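Local atomic coordinates of endoglucanase, family GH5 (Zobellia galactanivorans, PDB entry 6GL2), a protein that hydrolyses hemicelluloses, probably including mixed-linked glucans, as an endo-acting glycoside hydrolase. Residues N29-Y34 / D86-I91; A90-A95 / V102-H107. All coordinates share one frame; numbering follows the deposited sequence.

Contact 1. Residues N29-Y34 / D86-I91; sequences NAMDTY and DKVEAI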
loop_
_atom_site.group_PDB
_atom_site.type_symbol
_atom_site.label_atom_id
_atom_site.label_comp_id
_atom_site.label_asym_id
_atom_site.label_seq_id
_atom_site.Cartn_x
_atom_site.Cartn_y
_atom_site.Cartn_z
ATOM N N ASN A 29 -3.794 10.308 3.552
ATOM C CA ASN A 29 -4.554 11.131 4.418
ATOM C C ASN A 29 -5.892 11.578 3.897
ATOM O O ASN A 29 -6.314 12.726 3.987
ATOM C CB ASN A 29 -3.716 12.337 4.876
ATOM C CG ASN A 29 -2.643 11.988 5.937
ATOM O OD1 ASN A 29 -2.396 10.860 6.253
ATOM N ND2 ASN A 29 -1.966 13.045 6.458
ATOM N N ALA A 30 -6.586 10.651 3.204
ATOM C CA ALA A 30 -7.930 10.833 2.712
ATOM C C ALA A 30 -8.821 9.794 3.388
ATOM O O ALA A 30 -9.177 9.996 4.518
ATOM C CB ALA A 30 -7.976 10.831 1.180
ATOM N N MET A 31 -9.181 8.723 2.680
ATOM C CA MET A 31 -10.032 7.693 3.239
ATOM C C MET A 31 -9.385 6.928 4.364
ATOM O O MET A 31 -10.042 6.209 5.111
ATOM C CB MET A 31 -10.516 6.742 2.139
ATOM C CG MET A 31 -11.344 7.452 1.046
ATOM S SD MET A 31 -12.876 8.132 1.695
ATOM C CE MET A 31 -13.818 6.532 1.853
ATOM N N ASP A 32 -8.043 7.005 4.444
ATOM C CA ASP A 32 -7.255 6.439 5.536
ATOM C C ASP A 32 -7.210 7.302 6.802
ATOM O O ASP A 32 -6.718 6.827 7.818
ATOM C CB ASP A 32 -5.817 6.173 5.067
ATOM C CG ASP A 32 -5.213 7.343 4.391
ATOM O OD1 ASP A 32 -5.851 7.979 3.497
ATOM O OD2 ASP A 32 -4.015 7.689 4.707
ATOM N N THR A 33 -7.724 8.513 6.751
ATOM C CA THR A 33 -7.705 9.384 7.919
ATOM C C THR A 33 -8.297 8.653 9.123
ATOM O O THR A 33 -9.343 8.034 9.050
ATOM C CB THR A 33 -8.531 10.630 7.543
ATOM O OG1 THR A 33 -7.871 11.386 6.554
ATOM C CG2 THR A 33 -8.837 11.554 8.799
ATOM N N TYR A 34 -7.585 8.760 10.249
ATOM C CA TYR A 34 -8.044 8.055 11.454
ATOM C C TYR A 34 -8.993 8.959 12.232
ATOM O O TYR A 34 -8.588 9.556 13.300
ATOM C CB TYR A 34 -6.888 7.552 12.290
ATOM C CG TYR A 34 -7.300 6.541 13.341
ATOM C CD1 TYR A 34 -7.688 5.305 12.995
ATOM C CD2 TYR A 34 -7.388 6.905 14.656
ATOM C CE1 TYR A 34 -8.067 4.353 13.918
ATOM C CE2 TYR A 34 -7.801 5.959 15.601
ATOM C CZ TYR A 34 -8.169 4.704 15.205
ATOM O OH TYR A 34 -8.521 3.747 16.134
ATOM N N ASP A 86 -19.791 3.162 -0.436
ATOM C CA ASP A 86 -20.119 3.969 -1.602
ATOM C C ASP A 86 -18.966 4.951 -1.900
ATOM O O ASP A 86 -18.646 5.175 -3.081
ATOM C CB ASP A 86 -21.420 4.737 -1.410
ATOM C CG ASP A 86 -22.662 3.871 -1.460
ATOM O OD1 ASP A 86 -22.682 2.732 -1.812
ATOM O OD2 ASP A 86 -23.712 4.456 -0.954
ATOM N N LYS A 87 -18.495 5.629 -0.868
ATOM C CA LYS A 87 -17.383 6.568 -1.041
ATOM C C LYS A 87 -16.112 5.926 -1.585
ATOM O O LYS A 87 -15.447 6.512 -2.436
ATOM C CB LYS A 87 -17.100 7.332 0.227
ATOM C CG LYS A 87 -18.237 8.249 0.663
ATOM C CD LYS A 87 -17.950 8.853 2.022
ATOM C CE LYS A 87 -18.482 10.266 2.075
ATOM N NZ LYS A 87 -17.977 11.090 3.234
ATOM N N VAL A 88 -15.761 4.796 -1.020
ATOM C CA VAL A 88 -14.617 4.082 -1.500
ATOM C C VAL A 88 -14.799 3.762 -2.983
ATOM O O VAL A 88 -13.889 3.910 -3.812
ATOM C CB VAL A 88 -14.323 2.831 -0.658
ATOM C CG1 VAL A 88 -13.193 2.008 -1.307
ATOM C CG2 VAL A 88 -14.089 3.180 0.797
ATOM N N GLU A 89 -15.989 3.202 -3.294
ATOM C CA GLU A 89 -16.247 2.806 -4.678
ATOM C C GLU A 89 -16.179 3.994 -5.646
ATOM O O GLU A 89 -15.701 3.834 -6.753
ATOM C CB GLU A 89 -17.584 2.063 -4.694
ATOM C CG GLU A 89 -17.971 1.550 -6.061
ATOM C CD GLU A 89 -19.131 0.527 -6.059
ATOM O OE1 GLU A 89 -19.955 0.648 -5.163
ATOM O OE2 GLU A 89 -19.289 -0.185 -7.115
ATOM N N ALA A 90 -16.731 5.102 -5.226
ATOM C CA ALA A 90 -16.687 6.236 -6.089
ATOM C C ALA A 90 -15.256 6.636 -6.464
ATOM O O ALA A 90 -14.992 6.941 -7.628
ATOM C CB ALA A 90 -17.397 7.395 -5.442
ATOM N N ILE A 91 -14.362 6.696 -5.470
ATOM C CA ILE A 91 -12.987 7.072 -5.757
ATOM C C ILE A 91 -12.295 6.041 -6.601
ATOM O O ILE A 91 -11.565 6.304 -7.541
ATOM C CB ILE A 91 -12.210 7.393 -4.474
ATOM C CG1 ILE A 91 -12.845 8.485 -3.683
ATOM C CG2 ILE A 91 -10.719 7.635 -4.760
ATOM C CD1 ILE A 91 -12.357 8.632 -2.266
#

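Contact 2. Residues A90-A95 / V102-H107; sequences AIANFA and VIINIH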
loop_
_atom_site.group_PDB
_atom_site.type_symbol
_atom_site.label_atom_id
_atom_site.label_comp_id
_atom_site.label_asym_id
_atom_site.label_seq_id
_atom_site.Cartn_x
_atom_site.Cartn_y
_atom_site.Cartn_z
ATOM N N ALA A 90 -16.731 5.102 -5.226
ATOM C CA ALA A 90 -16.687 6.236 -6.089
ATOM C C ALA A 90 -15.256 6.636 -6.464
ATOM O O ALA A 90 -14.992 6.941 -7.628
ATOM C CB ALA A 90 -17.397 7.395 -5.442
ATOM N N ILE A 91 -14.362 6.696 -5.470
ATOM C CA ILE A 91 -12.987 7.072 -5.757
ATOM C C ILE A 91 -12.295 6.041 -6.601
ATOM O O ILE A 91 -11.565 6.304 -7.541
ATOM C CB ILE A 91 -12.210 7.393 -4.474
ATOM C CG1 ILE A 91 -12.845 8.485 -3.683
ATOM C CG2 ILE A 91 -10.719 7.635 -4.760
ATOM C CD1 ILE A 91 -12.357 8.632 -2.266
ATOM N N ALA A 92 -12.557 4.774 -6.279
ATOM C CA ALA A 92 -12.012 3.722 -7.121
ATOM C C ALA A 92 -12.369 3.892 -8.596
ATOM O O ALA A 92 -11.573 3.699 -9.509
ATOM C CB ALA A 92 -12.438 2.348 -6.619
ATOM N N ASN A 93 -13.646 4.200 -8.818
ATOM C CA ASN A 93 -14.121 4.439 -10.201
ATOM C C ASN A 93 -13.522 5.634 -10.815
ATOM O O ASN A 93 -13.232 5.589 -12.015
ATOM C CB ASN A 93 -15.654 4.518 -10.258
ATOM C CG ASN A 93 -16.211 3.150 -10.311
ATOM O OD1 ASN A 93 -16.637 2.627 -9.370
ATOM N ND2 ASN A 93 -15.945 2.448 -11.422
ATOM N N PHE A 94 -13.179 6.678 -10.072
ATOM C CA PHE A 94 -12.479 7.838 -10.640
ATOM C C PHE A 94 -11.182 7.342 -11.306
ATOM O O PHE A 94 -10.779 7.823 -12.375
ATOM C CB PHE A 94 -12.078 8.877 -9.647
ATOM C CG PHE A 94 -13.193 9.563 -8.899
ATOM C CD1 PHE A 94 -14.458 9.687 -9.374
ATOM C CD2 PHE A 94 -12.911 10.126 -7.663
ATOM C CE1 PHE A 94 -15.476 10.378 -8.629
ATOM C CE2 PHE A 94 -13.901 10.759 -6.946
ATOM C CZ PHE A 94 -15.101 10.864 -7.472
ATOM N N ALA A 95 -10.434 6.511 -10.629
ATOM C CA ALA A 95 -9.183 5.909 -11.105
ATOM C C ALA A 95 -9.385 4.960 -12.265
ATOM O O ALA A 95 -8.703 5.008 -13.306
ATOM C CB ALA A 95 -8.406 5.284 -9.983
ATOM N N VAL A 102 -6.128 0.187 -9.376
ATOM C CA VAL A 102 -6.539 0.787 -8.076
ATOM C C VAL A 102 -6.292 -0.314 -7.077
ATOM O O VAL A 102 -6.754 -1.458 -7.198
ATOM C CB VAL A 102 -8.027 1.187 -8.035
ATOM C CG1 VAL A 102 -8.404 1.524 -6.608
ATOM C CG2 VAL A 102 -8.215 2.380 -8.933
ATOM N N ILE A 103 -5.652 0.065 -5.943
ATOM C CA ILE A 103 -5.458 -0.856 -4.822
ATOM C C ILE A 103 -6.344 -0.323 -3.662
ATOM O O ILE A 103 -6.169 0.809 -3.222
ATOM C CB ILE A 103 -3.975 -0.849 -4.383
ATOM C CG1 ILE A 103 -3.014 -1.318 -5.460
ATOM C CG2 ILE A 103 -3.813 -1.664 -3.111
ATOM C CD1 ILE A 103 -1.600 -0.751 -5.277
ATOM N N ILE A 104 -7.159 -1.214 -3.134
ATOM C CA ILE A 104 -7.944 -0.843 -1.909
ATOM C C ILE A 104 -7.415 -1.742 -0.784
ATOM O O ILE A 104 -7.229 -2.947 -0.979
ATOM C CB ILE A 104 -9.438 -1.173 -2.125
ATOM C CG1 ILE A 104 -10.009 -0.197 -3.206
ATOM C CG2 ILE A 104 -10.202 -1.031 -0.799
ATOM C CD1 ILE A 104 -11.439 -0.602 -3.644
ATOM N N ASN A 105 -7.196 -1.154 0.411
ATOM C CA ASN A 105 -6.642 -1.900 1.541
ATOM C C ASN A 105 -7.459 -1.698 2.776
ATOM O O ASN A 105 -8.516 -1.093 2.786
ATOM C CB ASN A 105 -5.140 -1.516 1.759
ATOM C CG ASN A 105 -4.925 -0.201 2.424
ATOM O OD1 ASN A 105 -5.893 0.481 2.778
ATOM N ND2 ASN A 105 -3.658 0.149 2.713
ATOM N N ILE A 106 -6.980 -2.318 3.853
ATOM C CA ILE A 106 -7.266 -1.990 5.231
ATOM C C ILE A 106 -6.076 -1.249 5.793
ATOM O O ILE A 106 -4.966 -1.834 5.802
ATOM C CB ILE A 106 -7.628 -3.251 6.072
ATOM C CG1 ILE A 106 -8.876 -3.900 5.585
ATOM C CG2 ILE A 106 -7.697 -2.859 7.532
ATOM C CD1 ILE A 106 -9.331 -5.138 6.367
ATOM N N HIS A 107 -6.220 -0.037 6.237
ATOM C CA HIS A 107 -5.086 0.849 6.530
ATOM C C HIS A 107 -4.850 1.060 8.003
ATOM O O HIS A 107 -4.354 0.091 8.675
ATOM C CB HIS A 107 -5.215 2.188 5.715
ATOM C CG HIS A 107 -3.919 2.861 5.496
ATOM N ND1 HIS A 107 -3.037 2.428 4.550
ATOM C CD2 HIS A 107 -3.352 3.924 6.126
ATOM C CE1 HIS A 107 -1.983 3.261 4.578
ATOM N NE2 HIS A 107 -2.131 4.114 5.583
#

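Contact 1. Residues N29-Y34 / D86-I91
In this (beta/alpha)8 barrel, the loop that leaves the first barrel strand, 24-26, packs on helix 82-96 through one side chain: Met-31 lies across Lys-87, Val-88 and Ile-91. The contact is apolar: its closest approaches are between carbon atoms, and no hydrogen bond joins the two segments. Bends at chi2 (-64°) and chi3 (-75°) turn the terminal CE to Val-88 and Lys-87 while CG stays by Ile-91. CE meets Val-88 CG2 at 3.5 Å and Lys-87 CB at 3.7 Å, while Met-31 CG touches Ile-91 CD1 at 3.7 Å. These distances hold for one of two deposited Met-31 conformers. Lys-87 contributes only the root of its side chain; its NZ forms a salt bridge with Glu-38.

The loop presents Met-31 from a type I turn, Ala-30 to Thr-33, that is tied internally. Ala-30 O accepts from Thr-33 N at 3.0 Å and from Thr-33 OG1 at 2.8 Å, both on the same face of its carbonyl plane. Asp-32 folds back over the turn: its OD2 takes Asn-29 N at 2.9 Å through the syn lone pair, whereas Ala-30 N reaches its OD1 at 2.8 Å from 38° above the carboxylate plane. The contact thus sets the loop after strand 24-26 against the helix that follows strand 61-64, two neighbouring beta-alpha units of a TIM barrel.

Contact 2. Residues A90-A95 / V102-H107
Val-102 opens the strand segment with both methyls turned to helix 82-96. CG1 lies anti to the backbone N (chi1 169°), which directs it at Ala-92 CB, 4.1 Å away, and leaves CG2 beside Ala-92 O at 3.7 Å. CG2 is also the branch next to the methyl of Ala-95, but that separation is modelled too short to be trusted. Val-102 has a second deposited conformer, and the distances here belong to one of the two. Ile-103 takes no part in the helix contact; its backbone is hydrogen-bonded to Leu-62 and Leu-64 of the neighbouring parallel strand, 61-64.

Ile-104 returns to the helix side, although less directly: its extended chain carries CD1 to 4.3 Å from Ala-92 CB, a loose apolar touch. The Ala-92 methyl thus touches two strand residues that are two positions apart, the spacing expected on one face of a beta strand. The axes of helix 90-95 and strand 102-105 pass 9.0 Å apart at 160°, almost antiparallel, as the returning limb of a beta-alpha-beta crossover requires; the unit is strand 61-64, helix 82-96 and strand 101-105. At this layer Ala-92 and Ala-95 offer a single methyl each.

Past Ile-104 the segment leaves the helix. Asn-105 ND2 donates to His-107 ND1 at 3.0 Å, nearly straight (169°) and within the imidazole plane, which restrains rotation of the ring. The same ND2 also serves Glu-148 OE2, and Asn-105 OD1 takes Val-66 N, so both ends of this buried amide are satisfied. Ile-106 packs on Leu-127, Val-130 and Trp-131 of helix 117-137, whereas the side chain of His-107 touches Pro-65 and Asn-151.

Overall arrangement
Helix 82-96 is common to both contacts, which share Ala-90 and Ile-91 and have centres about 7 Å apart. Contact 1 packs Lys-87, Val-88 and Ile-91 of the helix on a loop, contact 2 packs Ala-92 and Ala-95 on a barrel strand. Two bridges connect them directly: Val-88 CG1 of contact 1 lies 3.9 Å from Ile-104 CD1 of contact 2, and Asp-32 CB packs on His-107 CD2 at 3.5 Å. The second bridge joins segments that follow the C-terminal ends of strands 24-26 and 101-105, the end of the barrel where GH5 enzymes carry their active site. Both contacts are remote from the magnesium-binding residues Asp-240, Thr-242 and Asp-248.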